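Local coordinates for leucine-rich repeat protein (Bacteroides thetaiotaomicron, PDB 4ECN) that is of unknown function but, as an extracellular protein built around leucine-rich repeats, probably binds other proteins, at residues 460-465 with 504-509; 440-445 with 467-472; 451-456 with 494-499; 553-558 with 578-583. All coordinates share one frame; numbering follows the deposited sequence.

Interaction 1 (460-465 with 504-509); sequences FTYDNI and MTQLPD
Tyr462 and Gln506 lead a stacked and apolar contact between two loops that follow strands 452-456 and 495-499, neighbours in the leucine-rich repeat sheet. The side-chain amide of Gln506 lies flat against the phenol ring, the two planes 1° apart, with its CD 3.5 Å from CZ of Tyr462. One carbon back, Gln506 CG, set between its own backbone N and carbonyl carbon (chi1 66°), sits over the ring centre, 3.5 Å from the Tyr462 centroid, in a CH-pi contact. Thr505 OG1 comes to the same ring obliquely. Water 1 accepts from both Tyr462 N (2.8 Å) and Thr505 N (3.1 Å), joining the two backbones. Deeper in, Ile465 CD1 reaches SE of selenomethionine Met504 at 3.6 Å and CG of Pro508 at 3.7 Å, while SE also lies at the edge of the Phe460 ring. Helix 530-542 meets Gln506. The loops are therefore joined by dispersion and a stacked amide, with one water serving as common acceptor for two backbone N-H groups.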
loop_
_atom_site.group_PDB
_atom_site.type_symbol
_atom_site.label_atom_id
_atom_site.label_comp_id
_atom_site.label_asym_id
_atom_site.label_seq_id
_atom_site.Cartn_x
_atom_site.Cartn_y
_atom_site.Cartn_z
ATOM N N PHE A 460 -15.899 0.122 7.289
ATOM C CA PHE A 460 -16.856 1.121 7.790
ATOM C C PHE A 460 -17.884 1.550 6.731
ATOM O O PHE A 460 -17.660 1.392 5.528
ATOM C CB PHE A 460 -16.158 2.388 8.347
ATOM C CG PHE A 460 -14.998 2.971 7.568
ATOM C CD1 PHE A 460 -15.136 3.304 6.220
ATOM C CD2 PHE A 460 -13.792 3.264 8.201
ATOM C CE1 PHE A 460 -14.065 3.843 5.503
ATOM C CE2 PHE A 460 -12.727 3.817 7.485
ATOM C CZ PHE A 460 -12.872 4.109 6.141
ATOM N N THR A 461 -19.008 2.097 7.211
ATOM C CA THR A 461 -20.114 2.640 6.414
ATOM C C THR A 461 -19.859 4.166 6.277
ATOM O O THR A 461 -19.098 4.707 7.073
ATOM C CB THR A 461 -21.474 2.257 7.037
ATOM O OG1 THR A 461 -21.537 2.709 8.383
ATOM C CG2 THR A 461 -21.715 0.753 7.020
ATOM N N TYR A 462 -20.434 4.849 5.266
ATOM C CA TYR A 462 -20.106 6.255 4.962
ATOM C C TYR A 462 -20.469 7.248 6.100
ATOM O O TYR A 462 -19.893 8.341 6.171
ATOM C CB TYR A 462 -20.799 6.701 3.658
ATOM C CG TYR A 462 -22.252 7.109 3.791
ATOM C CD1 TYR A 462 -23.278 6.175 3.663
ATOM C CD2 TYR A 462 -22.604 8.442 3.981
ATOM C CE1 TYR A 462 -24.620 6.554 3.761
ATOM C CE2 TYR A 462 -23.938 8.832 4.085
ATOM C CZ TYR A 462 -24.944 7.886 3.978
ATOM O OH TYR A 462 -26.250 8.306 4.095
ATOM N N ASP A 463 -21.422 6.873 6.962
ATOM C CA ASP A 463 -21.939 7.712 8.043
ATOM C C ASP A 463 -21.084 7.587 9.327
ATOM O O ASP A 463 -21.360 8.253 10.335
ATOM C CB ASP A 463 -23.413 7.338 8.326
ATOM C CG ASP A 463 -23.690 5.858 8.579
ATOM O OD1 ASP A 463 -23.440 5.040 7.661
ATOM O OD2 ASP A 463 -24.245 5.532 9.658
ATOM N N ASN A 464 -20.045 6.746 9.281
ATOM C CA ASN A 464 -19.162 6.516 10.414
ATOM C C ASN A 464 -17.761 7.071 10.167
ATOM O O ASN A 464 -16.873 6.867 11.002
ATOM C CB ASN A 464 -19.102 5.033 10.709
ATOM C CG ASN A 464 -20.306 4.571 11.468
ATOM O OD1 ASN A 464 -21.096 5.373 11.964
ATOM N ND2 ASN A 464 -20.444 3.270 11.616
ATOM N N ILE A 465 -17.588 7.820 9.056
ATOM C CA ILE A 465 -16.313 8.429 8.699
ATOM C C ILE A 465 -16.345 9.903 9.105
ATOM O O ILE A 465 -16.837 10.744 8.342
ATOM C CB ILE A 465 -15.930 8.262 7.189
ATOM C CG1 ILE A 465 -16.199 6.843 6.652
ATOM C CG2 ILE A 465 -14.476 8.693 6.944
ATOM C CD1 ILE A 465 -16.178 6.743 5.154
HETATM N N MSE A 504 -19.202 0.932 1.947
HETATM C CA MSE A 504 -19.443 2.349 1.739
HETATM C C MSE A 504 -20.396 2.493 0.555
HETATM O O MSE A 504 -20.031 2.138 -0.578
HETATM C CB MSE A 504 -18.103 3.042 1.522
HETATM C CG MSE A 504 -18.047 4.416 2.117
HETATM SE SE MSE A 504 -16.306 5.196 1.877
HETATM C CE MSE A 504 -16.143 5.124 -0.105
ATOM N N THR A 505 -21.645 2.946 0.835
ATOM C CA THR A 505 -22.715 3.015 -0.173
ATOM C C THR A 505 -22.735 4.343 -0.931
ATOM O O THR A 505 -23.366 4.413 -1.992
ATOM C CB THR A 505 -24.080 2.760 0.450
ATOM O OG1 THR A 505 -24.326 3.680 1.523
ATOM C CG2 THR A 505 -24.234 1.314 0.904
ATOM N N GLN A 506 -22.031 5.364 -0.418
ATOM C CA GLN A 506 -21.835 6.670 -1.062
ATOM C C GLN A 506 -20.560 7.320 -0.506
ATOM O O GLN A 506 -20.000 6.836 0.483
ATOM C CB GLN A 506 -23.055 7.601 -0.914
ATOM C CG GLN A 506 -23.377 8.067 0.481
ATOM C CD GLN A 506 -24.836 8.409 0.552
ATOM O OE1 GLN A 506 -25.729 7.543 0.437
ATOM N NE2 GLN A 506 -25.115 9.683 0.734
ATOM N N LEU A 507 -20.095 8.401 -1.138
ATOM C CA LEU A 507 -18.912 9.076 -0.636
ATOM C C LEU A 507 -19.303 9.850 0.613
ATOM O O LEU A 507 -20.408 10.414 0.653
ATOM C CB LEU A 507 -18.262 9.996 -1.691
ATOM C CG LEU A 507 -17.888 9.402 -3.043
ATOM C CD1 LEU A 507 -17.421 10.485 -3.961
ATOM C CD2 LEU A 507 -16.818 8.322 -2.915
ATOM N N PRO A 508 -18.440 9.831 1.661
ATOM C CA PRO A 508 -18.759 10.552 2.899
ATOM C C PRO A 508 -18.765 12.068 2.681
ATOM O O PRO A 508 -18.014 12.582 1.826
ATOM C CB PRO A 508 -17.641 10.115 3.850
ATOM C CG PRO A 508 -16.561 9.762 3.005
ATOM C CD PRO A 508 -17.122 9.177 1.765
ATOM N N ASP A 509 -19.604 12.779 3.482
ATOM C CA ASP A 509 -19.833 14.224 3.397
ATOM C C ASP A 509 -18.589 15.085 3.628
ATOM O O ASP A 509 -18.541 16.196 3.088
ATOM C CB ASP A 509 -20.893 14.666 4.413
ATOM C CG ASP A 509 -22.250 14.932 3.786
ATOM O OD1 ASP A 509 -22.809 13.997 3.149
ATOM O OD2 ASP A 509 -22.760 16.075 3.933
HETATM O O HOH W 1 -22.193 3.165 3.841
#

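Interaction 2 (440-445 with 467-472); sequences ISKAIQ and VDWEDA
Ser441 and Lys442 meet Asp468 where the touching parts, 440-443 and 467-470, head 90° apart, and one backbone bond ties them, Lys442 N to Asp468 O at 2.9 Å, its donor well above the carbonyl plane. Water 2 accepts from Val467 N and donates weakly to Ile440 O. Ser441 OG takes the N-H of Ala443 at 3.1 Å, an ST turn leading into the 3-10 segment from 442, and is also bonded to Asp341. Lys442 lies over one face of the Trp469 six-membered ring: CG makes a CH-pi contact 3.8 Å from the centroid, and the chain, bent at chi3 and chi4, brings NZ back over the same face, 4.0 Å from the centroid. Trp469 NE1 donates a hydrogen bond to OE1 of Glu481, and Glu470 forms a salt bridge with Arg338. The indole thus offers its pi cloud to the lysine ammonium while its N-H serves an acidic partner, which would probably enrich the ring's electron density and favour the cation-pi pair.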
loop_
_atom_site.group_PDB
_atom_site.type_symbol
_atom_site.label_atom_id
_atom_site.label_comp_id
_atom_site.label_asym_id
_atom_site.label_seq_id
_atom_site.Cartn_x
_atom_site.Cartn_y
_atom_site.Cartn_z
ATOM N N ILE A 440 -14.463 6.213 12.567
ATOM C CA ILE A 440 -13.472 7.294 12.585
ATOM C C ILE A 440 -14.074 8.500 13.312
ATOM O O ILE A 440 -15.005 9.098 12.779
ATOM C CB ILE A 440 -12.961 7.701 11.168
ATOM C CG1 ILE A 440 -12.619 6.512 10.232
ATOM C CG2 ILE A 440 -11.822 8.728 11.268
ATOM C CD1 ILE A 440 -11.366 5.734 10.522
ATOM N N SER A 441 -13.543 8.862 14.508
ATOM C CA SER A 441 -13.950 10.035 15.313
ATOM C C SER A 441 -13.989 11.331 14.486
ATOM O O SER A 441 -13.134 11.499 13.620
ATOM C CB SER A 441 -12.976 10.232 16.473
ATOM O OG SER A 441 -13.211 11.466 17.128
ATOM N N LYS A 442 -14.909 12.272 14.782
ATOM C CA LYS A 442 -14.916 13.543 14.026
ATOM C C LYS A 442 -13.770 14.509 14.535
ATOM O O LYS A 442 -13.570 15.571 13.931
ATOM C CB LYS A 442 -16.290 14.253 14.044
ATOM C CG LYS A 442 -16.808 14.716 15.401
ATOM C CD LYS A 442 -18.238 15.293 15.313
ATOM C CE LYS A 442 -18.369 16.717 14.805
ATOM N NZ LYS A 442 -18.022 17.717 15.842
ATOM N N ALA A 443 -12.973 14.089 15.568
ATOM C CA ALA A 443 -11.830 14.838 16.092
ATOM C C ALA A 443 -10.771 15.122 14.989
ATOM O O ALA A 443 -9.902 15.975 15.173
ATOM C CB ALA A 443 -11.196 14.074 17.233
ATOM N N ILE A 444 -10.872 14.434 13.837
ATOM C CA ILE A 444 -10.022 14.606 12.654
ATOM C C ILE A 444 -10.093 16.109 12.212
ATOM O O ILE A 444 -9.103 16.641 11.711
ATOM C CB ILE A 444 -10.496 13.586 11.542
ATOM C CG1 ILE A 444 -10.273 12.128 11.975
ATOM C CG2 ILE A 444 -9.901 13.809 10.169
ATOM C CD1 ILE A 444 -8.833 11.763 12.402
ATOM N N GLN A 445 -11.233 16.793 12.488
ATOM C CA GLN A 445 -11.489 18.211 12.194
ATOM C C GLN A 445 -10.620 19.185 13.011
ATOM O O GLN A 445 -10.692 20.403 12.782
ATOM C CB GLN A 445 -12.958 18.549 12.497
ATOM C CG GLN A 445 -13.944 18.140 11.437
ATOM C CD GLN A 445 -15.353 18.325 11.914
ATOM O OE1 GLN A 445 -15.867 17.528 12.695
ATOM N NE2 GLN A 445 -16.014 19.369 11.452
ATOM N N VAL A 467 -18.017 11.716 11.325
ATOM C CA VAL A 467 -19.342 12.322 11.412
ATOM C C VAL A 467 -19.697 12.613 12.901
ATOM O O VAL A 467 -20.367 13.615 13.188
ATOM C CB VAL A 467 -20.377 11.384 10.734
ATOM C CG1 VAL A 467 -21.817 11.838 10.954
ATOM C CG2 VAL A 467 -20.089 11.236 9.250
ATOM N N ASP A 468 -19.238 11.750 13.832
ATOM C CA ASP A 468 -19.557 11.865 15.267
ATOM C C ASP A 468 -18.381 11.615 16.197
ATOM O O ASP A 468 -17.335 11.130 15.758
ATOM C CB ASP A 468 -20.648 10.842 15.632
ATOM C CG ASP A 468 -21.971 11.153 14.991
ATOM O OD1 ASP A 468 -22.588 12.171 15.378
ATOM O OD2 ASP A 468 -22.362 10.418 14.052
ATOM N N TRP A 469 -18.569 11.921 17.496
ATOM C CA TRP A 469 -17.594 11.576 18.511
ATOM C C TRP A 469 -17.590 10.069 18.687
ATOM O O TRP A 469 -18.659 9.437 18.615
ATOM C CB TRP A 469 -17.866 12.261 19.864
ATOM C CG TRP A 469 -18.007 13.756 19.869
ATOM C CD1 TRP A 469 -19.033 14.471 20.411
ATOM C CD2 TRP A 469 -17.060 14.718 19.385
ATOM N NE1 TRP A 469 -18.783 15.820 20.301
ATOM C CE2 TRP A 469 -17.590 16.001 19.659
ATOM C CE3 TRP A 469 -15.813 14.624 18.752
ATOM C CZ2 TRP A 469 -16.938 17.176 19.284
ATOM C CZ3 TRP A 469 -15.171 15.790 18.370
ATOM C CH2 TRP A 469 -15.740 17.048 18.620
ATOM N N GLU A 470 -16.407 9.482 18.930
ATOM C CA GLU A 470 -16.301 8.046 19.175
ATOM C C GLU A 470 -16.963 7.737 20.533
ATOM O O GLU A 470 -17.553 6.673 20.689
ATOM C CB GLU A 470 -14.841 7.607 19.099
ATOM C CG GLU A 470 -14.597 6.123 19.285
ATOM C CD GLU A 470 -14.497 5.641 20.721
ATOM O OE1 GLU A 470 -14.057 6.423 21.600
ATOM O OE2 GLU A 470 -14.818 4.453 20.951
ATOM N N ASP A 471 -16.894 8.690 21.485
ATOM C CA ASP A 471 -17.542 8.666 22.807
ATOM C C ASP A 471 -17.729 10.122 23.239
ATOM O O ASP A 471 -16.762 10.807 23.580
ATOM C CB ASP A 471 -16.774 7.821 23.854
ATOM C CG ASP A 471 -17.336 7.803 25.276
ATOM O OD1 ASP A 471 -18.377 8.463 25.526
ATOM O OD2 ASP A 471 -16.720 7.150 26.145
ATOM N N ALA A 472 -18.987 10.587 23.203
ATOM C CA ALA A 472 -19.359 11.960 23.549
ATOM C C ALA A 472 -19.010 12.324 25.004
ATOM O O ALA A 472 -18.944 13.516 25.324
ATOM C CB ALA A 472 -20.844 12.165 23.322
HETATM O O HOH W 2 -18.336 9.263 12.533
#

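Interaction 3 (451-456 with 494-499); sequences QIIYFA and TDVELY
Tyr454 presents one ring face to Glu497, whose CB, offset toward the rim, lies 3.9 Å from the ring centroid in a CH-pi contact. Glu497 CG, anti to its backbone N (chi1 178°), passes near CD2 of Tyr454, and beyond it the carboxylate, its plane turned 45° from the ring, brings OE1 3.3 Å from Tyr454 CE2. On the opposite face of the sheet the Phe455 ring has Glu497 O at its edge and Leu498 CD2 coming obliquely, while Phe354 meets it nearly parallel. Back on the Tyr454 face, Ala456 CB sits at the edge of the Tyr499 ring. The strands that carry these groups, 452-456 and 495-499, run parallel, 1° apart, as neighbours in the leucine-rich repeat sheet and as the two strands of a beta-alpha-beta unit through helix 475-480. Their bonds alternate in the parallel manner: Ile453 N to Asp495 O, Glu497 N to Ile453 O, Phe455 N to Glu497 O (2.7 Å), Tyr499 N to Phe455 O. Gln451 O takes Thr494 N at 3.1 Å and, weakly, Asp495 N. Ile453 and Val496 join Phe455 and Leu498 on the face turned to the solenoid interior, Ile453 CG2 lying 3.7 Å from Val496 CG2. On the other face buried acids are paired: Asp495 OD1 accepts on its anti lone pair from Thr494 OG1 and bridges to Arg384, and Glu497 OE1 is bonded to His357.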
loop_
_atom_site.group_PDB
_atom_site.type_symbol
_atom_site.label_atom_id
_atom_site.label_comp_id
_atom_site.label_asym_id
_atom_site.label_seq_id
_atom_site.Cartn_x
_atom_site.Cartn_y
_atom_site.Cartn_z
ATOM N N GLN A 451 -2.051 17.449 5.900
ATOM C CA GLN A 451 -1.758 17.596 4.468
ATOM C C GLN A 451 -2.270 16.420 3.642
ATOM O O GLN A 451 -2.741 16.617 2.515
ATOM C CB GLN A 451 -0.241 17.718 4.252
ATOM C CG GLN A 451 0.409 18.881 4.971
ATOM C CD GLN A 451 1.909 18.823 4.968
ATOM O OE1 GLN A 451 2.527 17.754 5.100
ATOM N NE2 GLN A 451 2.524 19.994 4.894
ATOM N N ILE A 452 -2.113 15.194 4.178
ATOM C CA ILE A 452 -2.495 13.957 3.499
ATOM C C ILE A 452 -3.204 13.008 4.482
ATOM O O ILE A 452 -2.691 12.788 5.578
ATOM C CB ILE A 452 -1.217 13.294 2.893
ATOM C CG1 ILE A 452 -0.484 14.219 1.905
ATOM C CG2 ILE A 452 -1.540 11.980 2.225
ATOM C CD1 ILE A 452 0.909 13.833 1.691
ATOM N N ILE A 453 -4.376 12.449 4.084
ATOM C CA ILE A 453 -5.148 11.482 4.878
ATOM C C ILE A 453 -5.478 10.275 3.954
ATOM O O ILE A 453 -5.989 10.457 2.850
ATOM C CB ILE A 453 -6.401 12.080 5.592
ATOM C CG1 ILE A 453 -6.949 11.121 6.655
ATOM C CG2 ILE A 453 -7.495 12.566 4.644
ATOM C CD1 ILE A 453 -7.749 11.787 7.739
ATOM N N TYR A 454 -5.110 9.060 4.399
ATOM C CA TYR A 454 -5.325 7.818 3.663
ATOM C C TYR A 454 -6.163 6.831 4.479
ATOM O O TYR A 454 -5.846 6.523 5.631
ATOM C CB TYR A 454 -3.978 7.160 3.278
ATOM C CG TYR A 454 -3.346 7.571 1.957
ATOM C CD1 TYR A 454 -3.033 8.898 1.693
ATOM C CD2 TYR A 454 -2.896 6.615 1.052
ATOM C CE1 TYR A 454 -2.404 9.275 0.505
ATOM C CE2 TYR A 454 -2.262 6.981 -0.138
ATOM C CZ TYR A 454 -1.995 8.312 -0.396
ATOM O OH TYR A 454 -1.392 8.688 -1.577
ATOM N N PHE A 455 -7.275 6.388 3.870
ATOM C CA PHE A 455 -8.203 5.354 4.330
ATOM C C PHE A 455 -8.283 4.313 3.292
ATOM O O PHE A 455 -8.512 4.656 2.131
ATOM C CB PHE A 455 -9.601 5.897 4.599
ATOM C CG PHE A 455 -9.749 7.098 5.482
ATOM C CD1 PHE A 455 -9.926 6.952 6.852
ATOM C CD2 PHE A 455 -9.846 8.370 4.934
ATOM C CE1 PHE A 455 -10.126 8.063 7.666
ATOM C CE2 PHE A 455 -10.056 9.478 5.743
ATOM C CZ PHE A 455 -10.185 9.319 7.108
ATOM N N ALA A 456 -8.111 3.049 3.646
ATOM C CA ALA A 456 -8.242 2.002 2.642
ATOM C C ALA A 456 -8.462 0.656 3.286
ATOM O O ALA A 456 -8.045 0.434 4.424
ATOM C CB ALA A 456 -7.017 1.954 1.738
ATOM N N THR A 494 -4.692 18.435 1.006
ATOM C CA THR A 494 -4.775 18.386 -0.451
ATOM C C THR A 494 -4.961 16.977 -0.984
ATOM O O THR A 494 -5.448 16.814 -2.100
ATOM C CB THR A 494 -3.494 18.973 -1.050
ATOM O OG1 THR A 494 -2.365 18.218 -0.601
ATOM C CG2 THR A 494 -3.313 20.432 -0.694
ATOM N N ASP A 495 -4.541 15.960 -0.216
ATOM C CA ASP A 495 -4.626 14.573 -0.667
ATOM C C ASP A 495 -5.463 13.734 0.254
ATOM O O ASP A 495 -5.243 13.758 1.460
ATOM C CB ASP A 495 -3.228 13.963 -0.777
ATOM C CG ASP A 495 -2.418 14.483 -1.947
ATOM O OD1 ASP A 495 -2.198 15.718 -2.019
ATOM O OD2 ASP A 495 -1.958 13.654 -2.757
ATOM N N VAL A 496 -6.436 12.985 -0.326
ATOM C CA VAL A 496 -7.346 12.058 0.376
ATOM C C VAL A 496 -7.452 10.787 -0.424
ATOM O O VAL A 496 -7.556 10.851 -1.650
ATOM C CB VAL A 496 -8.763 12.628 0.664
ATOM C CG1 VAL A 496 -9.636 11.607 1.392
ATOM C CG2 VAL A 496 -8.699 13.931 1.455
ATOM N N GLU A 497 -7.417 9.635 0.273
ATOM C CA GLU A 497 -7.618 8.310 -0.296
ATOM C C GLU A 497 -8.675 7.570 0.509
ATOM O O GLU A 497 -8.587 7.479 1.735
ATOM C CB GLU A 497 -6.318 7.497 -0.363
ATOM C CG GLU A 497 -6.486 6.076 -0.901
ATOM C CD GLU A 497 -5.191 5.377 -1.274
ATOM O OE1 GLU A 497 -4.523 5.826 -2.238
ATOM O OE2 GLU A 497 -4.871 4.348 -0.636
ATOM N N LEU A 498 -9.688 7.072 -0.213
ATOM C CA LEU A 498 -10.791 6.240 0.237
ATOM C C LEU A 498 -10.861 5.053 -0.698
ATOM O O LEU A 498 -11.762 4.943 -1.510
ATOM C CB LEU A 498 -12.097 7.041 0.285
ATOM C CG LEU A 498 -12.435 7.718 1.593
ATOM C CD1 LEU A 498 -13.559 8.674 1.398
ATOM C CD2 LEU A 498 -12.818 6.719 2.655
ATOM N N TYR A 499 -9.848 4.202 -0.629
ATOM C CA TYR A 499 -9.646 3.055 -1.509
ATOM C C TYR A 499 -10.258 1.792 -0.941
ATOM O O TYR A 499 -10.092 1.492 0.239
ATOM C CB TYR A 499 -8.130 2.846 -1.722
ATOM C CG TYR A 499 -7.776 1.693 -2.634
ATOM C CD1 TYR A 499 -7.885 1.814 -4.014
ATOM C CD2 TYR A 499 -7.317 0.484 -2.120
ATOM C CE1 TYR A 499 -7.610 0.741 -4.856
ATOM C CE2 TYR A 499 -6.997 -0.582 -2.957
ATOM C CZ TYR A 499 -7.134 -0.445 -4.329
ATOM O OH TYR A 499 -6.847 -1.492 -5.183
#

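Interaction 4 (553-558 with 578-583); sequences FYMGYN and LDCVHN
Asn583 grips the loop of 553-558 at the tight end of this contact, whereas at His582, the one partly exposed residue of the two segments, the rings overlap little. Asn583 ND2 points in its amide plane at Met555 O, 3.2 Å away in a nearly straight bond (168°), and also reaches Val581 O of its own turn. That carbonyl is gripped twice, since Tyr557 N donates to Val581 O at 2.8 Å from the opposite face of its plane. Asp579, its CG anti to the backbone N (chi1 154°), adds an Asx turn, OD1 accepting from Val581 N, while its OD2 takes a weak bond from Gly556 N. Selenomethionine Met555 is buried too, SE 3.7 Å from SG of Cys580. Asn558 and Asn583 occupy equivalent places in successive repeats, rungs of the asparagine ladder of leucine-rich repeat proteins; Asn558 serves Ile522 O and Asn525 N of the preceding turn. The short parallel strands before the turns are bonded from Asp579 N to Phe553 O and from Met555 N to Asp579 O, and Phe553 CD2 meets Leu578 CD1 at 3.9 Å. At the partly exposed His582 its ring and that of Tyr557 are near parallel, 9° apart, but displaced, centroids 4.5 Å apart; His582 CB makes a CH-pi contact over the Tyr557 face, and Tyr604 stacks on His582.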
loop_
_atom_site.group_PDB
_atom_site.type_symbol
_atom_site.label_atom_id
_atom_site.label_comp_id
_atom_site.label_asym_id
_atom_site.label_seq_id
_atom_site.Cartn_x
_atom_site.Cartn_y
_atom_site.Cartn_z
ATOM N N PHE A 553 -7.985 12.610 -10.103
ATOM C CA PHE A 553 -9.150 11.851 -9.719
ATOM C C PHE A 553 -8.995 10.377 -10.190
ATOM O O PHE A 553 -8.982 10.093 -11.385
ATOM C CB PHE A 553 -10.412 12.521 -10.270
ATOM C CG PHE A 553 -11.724 11.954 -9.786
ATOM C CD1 PHE A 553 -11.886 11.566 -8.460
ATOM C CD2 PHE A 553 -12.826 11.899 -10.627
ATOM C CE1 PHE A 553 -13.097 11.048 -8.014
ATOM C CE2 PHE A 553 -14.047 11.394 -10.178
ATOM C CZ PHE A 553 -14.177 10.973 -8.873
ATOM N N TYR A 554 -8.800 9.464 -9.222
ATOM C CA TYR A 554 -8.756 8.018 -9.413
ATOM C C TYR A 554 -10.079 7.428 -9.013
ATOM O O TYR A 554 -10.430 7.500 -7.838
ATOM C CB TYR A 554 -7.638 7.365 -8.583
ATOM C CG TYR A 554 -6.211 7.684 -8.954
ATOM C CD1 TYR A 554 -5.604 7.074 -10.053
ATOM C CD2 TYR A 554 -5.408 8.451 -8.111
ATOM C CE1 TYR A 554 -4.255 7.281 -10.345
ATOM C CE2 TYR A 554 -4.055 8.661 -8.395
ATOM C CZ TYR A 554 -3.489 8.087 -9.523
ATOM O OH TYR A 554 -2.166 8.282 -9.815
HETATM N N MSE A 555 -10.839 6.872 -9.949
HETATM C CA MSE A 555 -12.121 6.249 -9.609
HETATM C C MSE A 555 -12.309 4.924 -10.399
HETATM O O MSE A 555 -13.423 4.548 -10.755
HETATM C CB MSE A 555 -13.297 7.204 -9.832
HETATM C CG MSE A 555 -13.307 7.851 -11.200
HETATM SE SE MSE A 555 -15.103 8.339 -11.672
HETATM C CE MSE A 555 -15.811 6.556 -12.062
ATOM N N GLY A 556 -11.218 4.198 -10.585
ATOM C CA GLY A 556 -11.241 2.914 -11.268
ATOM C C GLY A 556 -11.851 1.804 -10.441
ATOM O O GLY A 556 -12.022 1.960 -9.237
ATOM N N TYR A 557 -12.194 0.677 -11.087
ATOM C CA TYR A 557 -12.758 -0.536 -10.481
ATOM C C TYR A 557 -14.018 -0.238 -9.698
ATOM O O TYR A 557 -14.219 -0.788 -8.620
ATOM C CB TYR A 557 -11.738 -1.220 -9.576
ATOM C CG TYR A 557 -10.503 -1.684 -10.311
ATOM C CD1 TYR A 557 -10.442 -2.956 -10.871
ATOM C CD2 TYR A 557 -9.390 -0.855 -10.441
ATOM C CE1 TYR A 557 -9.308 -3.392 -11.547
ATOM C CE2 TYR A 557 -8.253 -1.278 -11.124
ATOM C CZ TYR A 557 -8.218 -2.550 -11.673
ATOM O OH TYR A 557 -7.096 -3.009 -12.306
ATOM N N ASN A 558 -14.880 0.618 -10.272
ATOM C CA ASN A 558 -16.146 1.038 -9.705
ATOM C C ASN A 558 -17.286 0.647 -10.633
ATOM O O ASN A 558 -17.104 -0.255 -11.445
ATOM C CB ASN A 558 -16.128 2.516 -9.424
ATOM C CG ASN A 558 -15.463 2.841 -8.133
ATOM O OD1 ASN A 558 -15.705 2.192 -7.118
ATOM N ND2 ASN A 558 -14.655 3.886 -8.130
ATOM N N LEU A 578 -7.275 11.482 -14.839
ATOM C CA LEU A 578 -8.560 10.818 -14.725
ATOM C C LEU A 578 -8.407 9.342 -15.035
ATOM O O LEU A 578 -7.953 8.995 -16.120
ATOM C CB LEU A 578 -9.601 11.465 -15.635
ATOM C CG LEU A 578 -10.966 10.830 -15.617
ATOM C CD1 LEU A 578 -11.683 11.112 -14.305
ATOM C CD2 LEU A 578 -11.784 11.325 -16.772
ATOM N N ASP A 579 -8.775 8.485 -14.061
ATOM C CA ASP A 579 -8.770 7.030 -14.104
ATOM C C ASP A 579 -10.199 6.524 -13.947
ATOM O O ASP A 579 -10.782 6.697 -12.883
ATOM C CB ASP A 579 -7.854 6.461 -12.995
ATOM C CG ASP A 579 -8.199 5.052 -12.519
ATOM O OD1 ASP A 579 -8.409 4.181 -13.365
ATOM O OD2 ASP A 579 -8.225 4.823 -11.289
ATOM N N CYS A 580 -10.750 5.894 -14.991
ATOM C CA CYS A 580 -12.076 5.284 -15.012
ATOM C C CYS A 580 -11.989 3.869 -15.492
ATOM O O CYS A 580 -12.943 3.353 -16.080
ATOM C CB CYS A 580 -13.026 6.085 -15.883
ATOM S SG CYS A 580 -13.733 7.504 -15.046
ATOM N N VAL A 581 -10.867 3.222 -15.245
ATOM C CA VAL A 581 -10.704 1.852 -15.687
ATOM C C VAL A 581 -11.656 0.960 -14.898
ATOM O O VAL A 581 -12.031 1.285 -13.771
ATOM C CB VAL A 581 -9.245 1.368 -15.592
ATOM C CG1 VAL A 581 -8.317 2.371 -16.247
ATOM C CG2 VAL A 581 -8.826 1.108 -14.151
ATOM N N HIS A 582 -12.073 -0.140 -15.527
ATOM C CA HIS A 582 -12.906 -1.191 -14.964
ATOM C C HIS A 582 -14.164 -0.637 -14.283
ATOM O O HIS A 582 -14.501 -0.976 -13.136
ATOM C CB HIS A 582 -12.110 -2.066 -13.997
ATOM C CG HIS A 582 -11.037 -2.824 -14.702
ATOM N ND1 HIS A 582 -9.760 -2.316 -14.825
ATOM C CD2 HIS A 582 -11.102 -4.005 -15.357
ATOM C CE1 HIS A 582 -9.076 -3.213 -15.516
ATOM N NE2 HIS A 582 -9.844 -4.241 -15.870
ATOM N N ASN A 583 -14.885 0.180 -15.037
ATOM C CA ASN A 583 -16.206 0.624 -14.655
ATOM C C ASN A 583 -17.111 -0.086 -15.621
ATOM O O ASN A 583 -16.728 -1.157 -16.114
ATOM C CB ASN A 583 -16.332 2.141 -14.637
ATOM C CG ASN A 583 -15.774 2.791 -13.384
ATOM O OD1 ASN A 583 -16.517 3.285 -12.544
ATOM N ND2 ASN A 583 -14.459 2.813 -13.221
#

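Overall arrangement
Interactions 1, 3 and 4 are largely buried, though 1 has the exposed Thr505 at its margin; 2 lies nearest the surface. Interactions 3 and 4 are parallel strand pairs of one sheet, their centres about 16 Å apart, whereas 1 and 2 join loops beside it. Interaction 3 rests on a regular backbone ladder; in interaction 4 the ladder is short and side-chain amides and acids take over at the turns. Interaction 1 relies on packing and a water, interaction 2 on a single backbone bond and a lysine over an indole. The first three touch: Leu498 of interaction 3 packs on Met504 and Pro508, Ile440 of interaction 2 meets both Phe460 and Phe455, and Asn464 O probably accepts from Ile440 N. Interaction 4 follows farther along the solenoid, touching none of the others.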